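Local coordinates for putative vitamin-B12 independent methionine synthase family protein (PDB 1YPX) that probably belongs to the cobalamin-independent methionine synthases, zinc-dependent enzymes thought to transfer a methyl group from a methyltetrahydrofolate to homocysteine, at residues I121-K124 with E125-D129; G254-A257 with E258-G262. All coordinates share one frame; numbering follows the deposited sequence.

Interaction 1. Residues I121-K124 with E125-D129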
ATOM      1  N   ILE A 121      -2.804  16.467  -1.627  1.00 45.88           N
ATOM      2  CA  ILE A 121      -2.468  17.848  -1.325  1.00 46.07           C
ATOM      3  C   ILE A 121      -2.968  18.156   0.095  1.00 47.07           C
ATOM      4  O   ILE A 121      -2.275  18.794   0.889  1.00 47.27           O
ATOM      5  CB  ILE A 121      -3.151  18.810  -2.339  1.00 46.26           C
ATOM      6  CG1 ILE A 121      -2.620  18.561  -3.742  1.00 47.25           C
ATOM      7  CG2 ILE A 121      -2.901  20.252  -1.970  1.00 45.49           C
ATOM      8  CD1 ILE A 121      -3.418  19.273  -4.818  1.00 44.79           C
ATOM      9  N   PHE A 122      -4.173  17.700   0.417  1.00 45.87           N
ATOM     10  CA  PHE A 122      -4.713  17.943   1.751  1.00 46.43           C
ATOM     11  C   PHE A 122      -3.860  17.281   2.817  1.00 45.63           C
ATOM     12  O   PHE A 122      -3.477  17.918   3.793  1.00 48.34           O
ATOM     13  CB  PHE A 122      -6.121  17.391   1.876  1.00 49.33           C
ATOM     14  CG  PHE A 122      -6.697  17.558   3.237  1.00 50.46           C
ATOM     15  CD1 PHE A 122      -7.258  18.767   3.615  1.00 49.69           C
ATOM     16  CD2 PHE A 122      -6.662  16.513   4.154  1.00 51.23           C
ATOM     17  CE1 PHE A 122      -7.783  18.935   4.887  1.00 51.99           C
ATOM     18  CE2 PHE A 122      -7.185  16.672   5.435  1.00 53.20           C
ATOM     19  CZ  PHE A 122      -7.748  17.886   5.805  1.00 51.76           C
ATOM     20  N   LEU A 123      -3.597  15.989   2.635  1.00 43.30           N
ATOM     21  CA  LEU A 123      -2.787  15.227   3.565  1.00 40.17           C
ATOM     22  C   LEU A 123      -1.440  15.895   3.703  1.00 41.22           C
ATOM     23  O   LEU A 123      -1.006  16.196   4.806  1.00 41.03           O
ATOM     24  CB  LEU A 123      -2.566  13.801   3.063  1.00 38.34           C
ATOM     25  CG  LEU A 123      -1.514  13.065   3.908  1.00 38.47           C
ATOM     26  CD1 LEU A 123      -2.208  12.409   5.068  1.00 37.20           C
ATOM     27  CD2 LEU A 123      -0.729  12.042   3.094  1.00 33.38           C
ATOM     28  N   LYS A 124      -0.780  16.111   2.571  1.00 42.79           N
ATOM     29  CA  LYS A 124       0.531  16.732   2.553  1.00 44.41           C
ATOM     30  C   LYS A 124       0.524  17.995   3.400  1.00 46.55           C
ATOM     31  O   LYS A 124       1.472  18.266   4.137  1.00 49.85           O
ATOM     32  CB  LYS A 124       0.923  17.076   1.125  1.00 44.13           C
ATOM     33  CG  LYS A 124       2.199  17.868   1.015  1.00 41.63           C
ATOM     34  CD  LYS A 124       3.295  17.031   0.464  1.00 39.67           C
ATOM     35  CE  LYS A 124       4.548  17.850   0.299  1.00 40.86           C
ATOM     36  NZ  LYS A 124       5.713  16.951   0.003  1.00 40.31           N
ATOM     37  N   GLU A 125      -0.551  18.760   3.292  1.00 46.85           N
ATOM     38  CA  GLU A 125      -0.699  19.991   4.049  1.00 48.76           C
ATOM     39  C   GLU A 125      -0.558  19.737   5.545  1.00 47.41           C
ATOM     40  O   GLU A 125       0.236  20.391   6.219  1.00 47.44           O
ATOM     41  CB  GLU A 125      -2.069  20.615   3.779  1.00 52.02           C
ATOM     42  CG  GLU A 125      -2.444  21.714   4.768  1.00 61.77           C
ATOM     43  CD  GLU A 125      -3.915  21.678   5.180  1.00 67.77           C
ATOM     44  OE1 GLU A 125      -4.409  20.581   5.556  1.00 68.60           O
ATOM     45  OE2 GLU A 125      -4.572  22.755   5.144  1.00 71.66           O
ATOM     46  N   ALA A 126      -1.330  18.782   6.056  1.00 45.19           N
ATOM     47  CA  ALA A 126      -1.325  18.451   7.477  1.00 43.34           C
ATOM     48  C   ALA A 126      -0.071  17.766   8.011  1.00 44.31           C
ATOM     49  O   ALA A 126       0.212  17.840   9.202  1.00 41.94           O
ATOM     50  CB  ALA A 126      -2.523  17.597   7.793  1.00 45.62           C
ATOM     51  N   VAL A 127       0.679  17.102   7.136  1.00 45.68           N
ATOM     52  CA  VAL A 127       1.875  16.390   7.552  1.00 46.13           C
ATOM     53  C   VAL A 127       3.026  17.304   7.914  1.00 47.35           C
ATOM     54  O   VAL A 127       3.677  17.117   8.943  1.00 47.27           O
ATOM     55  CB  VAL A 127       2.345  15.428   6.461  1.00 47.60           C
ATOM     56  CG1 VAL A 127       3.642  14.754   6.894  1.00 48.07           C
ATOM     57  CG2 VAL A 127       1.260  14.385   6.200  1.00 46.39           C
ATOM     58  N   GLY A 128       3.272  18.295   7.066  1.00 47.35           N
ATOM     59  CA  GLY A 128       4.354  19.223   7.322  1.00 49.67           C
ATOM     60  C   GLY A 128       5.644  18.844   6.623  1.00 52.19           C
ATOM     61  O   GLY A 128       5.669  17.960   5.776  1.00 52.55           O
ATOM     62  N   ASP A 129       6.731  19.509   6.989  1.00 55.88           N
ATOM     63  CA  ASP A 129       8.015  19.244   6.370  1.00 58.53           C
ATOM     64  C   ASP A 129       8.901  18.394   7.242  1.00 58.60           C
ATOM     65  O   ASP A 129       9.989  18.008   6.824  1.00 59.14           O
ATOM     66  CB  ASP A 129       8.724  20.560   6.058  1.00 64.44           C
ATOM     67  CG  ASP A 129       8.860  21.468   7.289  1.00 70.05           C
ATOM     68  OD1 ASP A 129       9.423  22.582   7.130  1.00 70.90           O
ATOM     69  OD2 ASP A 129       8.406  21.067   8.400  1.00 70.57           O
TER
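Glu125 begins the last turn of the helix by donating its backbone N to Ile121 O, 3.0 Å away. Its side chain leaves with CG anti to the backbone N (chi1 166°) and then bends at chi2, a course that carries the carboxylate back over the preceding turn. There OE1 sits above one face of the Phe122 ring, toward the rim, 3.8 Å from Phe122 CE1. The carboxylate and ring planes are inclined by 53°, so the two groups are not stacked. A long, weak ion pair links the same carboxylate oxygen to Lys47 of helix 35-56, a helix that Phe122 and Ala126 both touch.

Ala126 follows, its N bonded to Phe122 O at 3.2 Å. Val127 turns inward. Its N donates to Leu123 O at 3.0 Å, and its CG2, anti to the carbonyl carbon, lies 3.8 Å from Leu123 CG. These two buried side chains form an i/i+4 apolar pair that rests on Ala133 of strand 132-138. At Gly128 the helical path ends: the residue takes a positive phi of 95°, and its N makes a weak 3.4 Å bond to Lys124 O. The Lys124 chain, bent at chi2, gives its NZ to the carbonyl of Gly180, while Lys54 makes weak bonds to the Ala126 and Val127 carbonyls. Together these features describe the C-terminal turn of an amphipathic helix, 116-127, packed against both helix 35-56 and strand 132-138 of the parallel sheet in a TIM-barrel-like fold and closed by a glycine.

Interaction 2. Residues G254-A257 with E258-G262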
ATOM      1  N   GLY A 254       6.405 -18.570  -1.112  1.00 87.01           N
ATOM      2  CA  GLY A 254       7.503 -19.150  -1.868  1.00 84.19           C
ATOM      3  C   GLY A 254       7.395 -19.010  -3.370  1.00 82.84           C
ATOM      4  O   GLY A 254       8.368 -18.633  -4.027  1.00 81.68           O
ATOM      5  N   PRO A 255       6.226 -19.318  -3.951  1.00 82.97           N
ATOM      6  CA  PRO A 255       6.060 -19.200  -5.403  1.00 83.24           C
ATOM      7  C   PRO A 255       6.313 -17.783  -5.914  1.00 83.66           C
ATOM      8  O   PRO A 255       7.301 -17.527  -6.613  1.00 84.15           O
ATOM      9  CB  PRO A 255       4.617 -19.652  -5.625  1.00 83.00           C
ATOM     10  CG  PRO A 255       3.945 -19.314  -4.323  1.00 82.81           C
ATOM     11  CD  PRO A 255       4.967 -19.745  -3.313  1.00 82.42           C
ATOM     12  N   VAL A 256       5.415 -16.870  -5.557  1.00 82.95           N
ATOM     13  CA  VAL A 256       5.520 -15.476  -5.963  1.00 82.80           C
ATOM     14  C   VAL A 256       6.594 -14.765  -5.167  1.00 82.02           C
ATOM     15  O   VAL A 256       6.355 -13.712  -4.594  1.00 82.57           O
ATOM     16  CB  VAL A 256       4.181 -14.737  -5.768  1.00 83.13           C
ATOM     17  CG1 VAL A 256       3.122 -15.356  -6.669  1.00 82.48           C
ATOM     18  CG2 VAL A 256       3.747 -14.810  -4.310  1.00 83.47           C
ATOM     19  N   ALA A 257       7.784 -15.349  -5.145  1.00 81.92           N
ATOM     20  CA  ALA A 257       8.892 -14.772  -4.407  1.00 82.63           C
ATOM     21  C   ALA A 257      10.083 -14.563  -5.323  1.00 83.78           C
ATOM     22  O   ALA A 257      10.984 -13.781  -5.017  1.00 83.95           O
ATOM     23  CB  ALA A 257       9.274 -15.681  -3.261  1.00 81.73           C
ATOM     24  N   GLU A 258      10.082 -15.266  -6.452  1.00 85.31           N
ATOM     25  CA  GLU A 258      11.168 -15.171  -7.425  1.00 85.64           C
ATOM     26  C   GLU A 258      11.061 -13.890  -8.241  1.00 84.60           C
ATOM     27  O   GLU A 258      11.993 -13.086  -8.280  1.00 84.31           O
ATOM     28  CB  GLU A 258      11.128 -16.377  -8.362  1.00 87.83           C
ATOM     29  CG  GLU A 258      10.976 -17.708  -7.641  1.00 92.43           C
ATOM     30  CD  GLU A 258      12.160 -18.041  -6.744  1.00 93.77           C
ATOM     31  OE1 GLU A 258      12.420 -17.271  -5.790  1.00 93.87           O
ATOM     32  OE2 GLU A 258      12.822 -19.076  -6.994  1.00 93.53           O
ATOM     33  N   THR A 259       9.911 -13.712  -8.887  1.00 83.85           N
ATOM     34  CA  THR A 259       9.654 -12.540  -9.722  1.00 83.43           C
ATOM     35  C   THR A 259       9.364 -11.290  -8.886  1.00 82.42           C
ATOM     36  O   THR A 259       9.544 -10.165  -9.353  1.00 81.41           O
ATOM     37  CB  THR A 259       8.456 -12.792 -10.674  1.00 83.45           C
ATOM     38  OG1 THR A 259       7.229 -12.508  -9.990  1.00 83.40           O
ATOM     39  CG2 THR A 259       8.437 -14.253 -11.131  1.00 83.83           C
ATOM     40  N   LEU A 260       8.913 -11.504  -7.651  1.00 81.18           N
ATOM     41  CA  LEU A 260       8.594 -10.412  -6.742  1.00 79.35           C
ATOM     42  C   LEU A 260       9.825  -9.720  -6.168  1.00 78.15           C
ATOM     43  O   LEU A 260       9.928  -8.495  -6.188  1.00 79.05           O
ATOM     44  CB  LEU A 260       7.715 -10.911  -5.590  1.00 79.17           C
ATOM     45  CG  LEU A 260       6.227 -10.538  -5.640  1.00 78.22           C
ATOM     46  CD1 LEU A 260       5.546 -10.938  -4.344  1.00 77.22           C
ATOM     47  CD2 LEU A 260       6.086  -9.041  -5.850  1.00 79.41           C
ATOM     48  N   PHE A 261      10.769 -10.489  -5.649  1.00 76.15           N
ATOM     49  CA  PHE A 261      11.951  -9.868  -5.079  1.00 74.08           C
ATOM     50  C   PHE A 261      13.137  -9.850  -6.037  1.00 72.60           C
ATOM     51  O   PHE A 261      14.148  -9.203  -5.769  1.00 72.82           O
ATOM     52  CB  PHE A 261      12.324 -10.572  -3.776  1.00 74.38           C
ATOM     53  CG  PHE A 261      11.169 -10.739  -2.833  1.00 74.51           C
ATOM     54  CD1 PHE A 261      10.319  -9.675  -2.554  1.00 73.07           C
ATOM     55  CD2 PHE A 261      10.928 -11.967  -2.225  1.00 75.48           C
ATOM     56  CE1 PHE A 261       9.245  -9.835  -1.682  1.00 73.66           C
ATOM     57  CE2 PHE A 261       9.856 -12.138  -1.351  1.00 73.77           C
ATOM     58  CZ  PHE A 261       9.014 -11.071  -1.079  1.00 74.03           C
ATOM     59  N   GLY A 262      13.011 -10.548  -7.161  1.00 70.74           N
ATOM     60  CA  GLY A 262      14.100 -10.572  -8.117  1.00 69.35           C
ATOM     61  C   GLY A 262      13.847  -9.785  -9.389  1.00 69.18           C
ATOM     62  O   GLY A 262      14.764  -9.175  -9.939  1.00 68.92           O
TER
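Ala257 and Phe261 meet one helical turn apart, the alanine methyl CB lying 4.1 Å from the ring atom CE2 of Phe261. With CG anti to its own carbonyl carbon (chi1 -49°), the phenylalanine ring is carried back along the helix toward Ala257. It approaches the Ala257 carbonyl obliquely, CD2 standing 3.3 Å from Ala257 O. That oxygen also receives the backbone N of Phe261, but the bond is weak at 3.4 Å. Beyond the turn, the ring packs edge-to-face with Phe269 and makes a cation-pi contact with Lys285; a phosphate ion, probably from the crystallisation liquor, lies near it.

Val256 and Leu260 form a second, looser apolar pair through Val256 CG2 and Leu260 CD1, although the placement of CD1 is doubtful. Both are buried, yet they touch different parts of the fold: Leu260 reaches Met236 and Ile238 on strand 233-238 as well as Phe269, whereas Val256 packs against Leu194, Cys195 and Gln214. Glu258 bends its chain at chi2 (-64°), folding back beside the start of the helix so that Glu258 OE1 lies 3.6 Å from Ala257 C and Glu258 CG lies 3.8 Å from Pro255 O. The latter oxygen accepts Ala257 N at 2.7 Å, closing an inverse gamma turn centred on Val256. From this tight bend the chain passes through Ala257, at the N-cap position, into the single turn of helix 258-261. The result is a turn-to-helix junction on the crossover connection between adjacent parallel strands 233-238 and 268-272, its short helix set against the sheet by Leu260 and Phe261, in keeping with a TIM-barrel-like fold.

How the interactions relate
Interaction 1 comes earlier in the chain than interaction 2; their centres lie 35 Å apart, one on each side of the middle of the molecule, with nearest atoms about 24 Å apart and no direct contact. What they share is the seven-stranded parallel sheet. Residues 121-129 finish helix 116-127 and lead into strand 132-138, second in the sheet; residues 254-262 lie between strand 233-238, fourth in order, and strand 268-272, fifth. Both belong to the cobalamin-independent synthase catalytic domain and pack local turns onto the same central sheet, but at separate places along it, consistent with a TIM-barrel-like architecture.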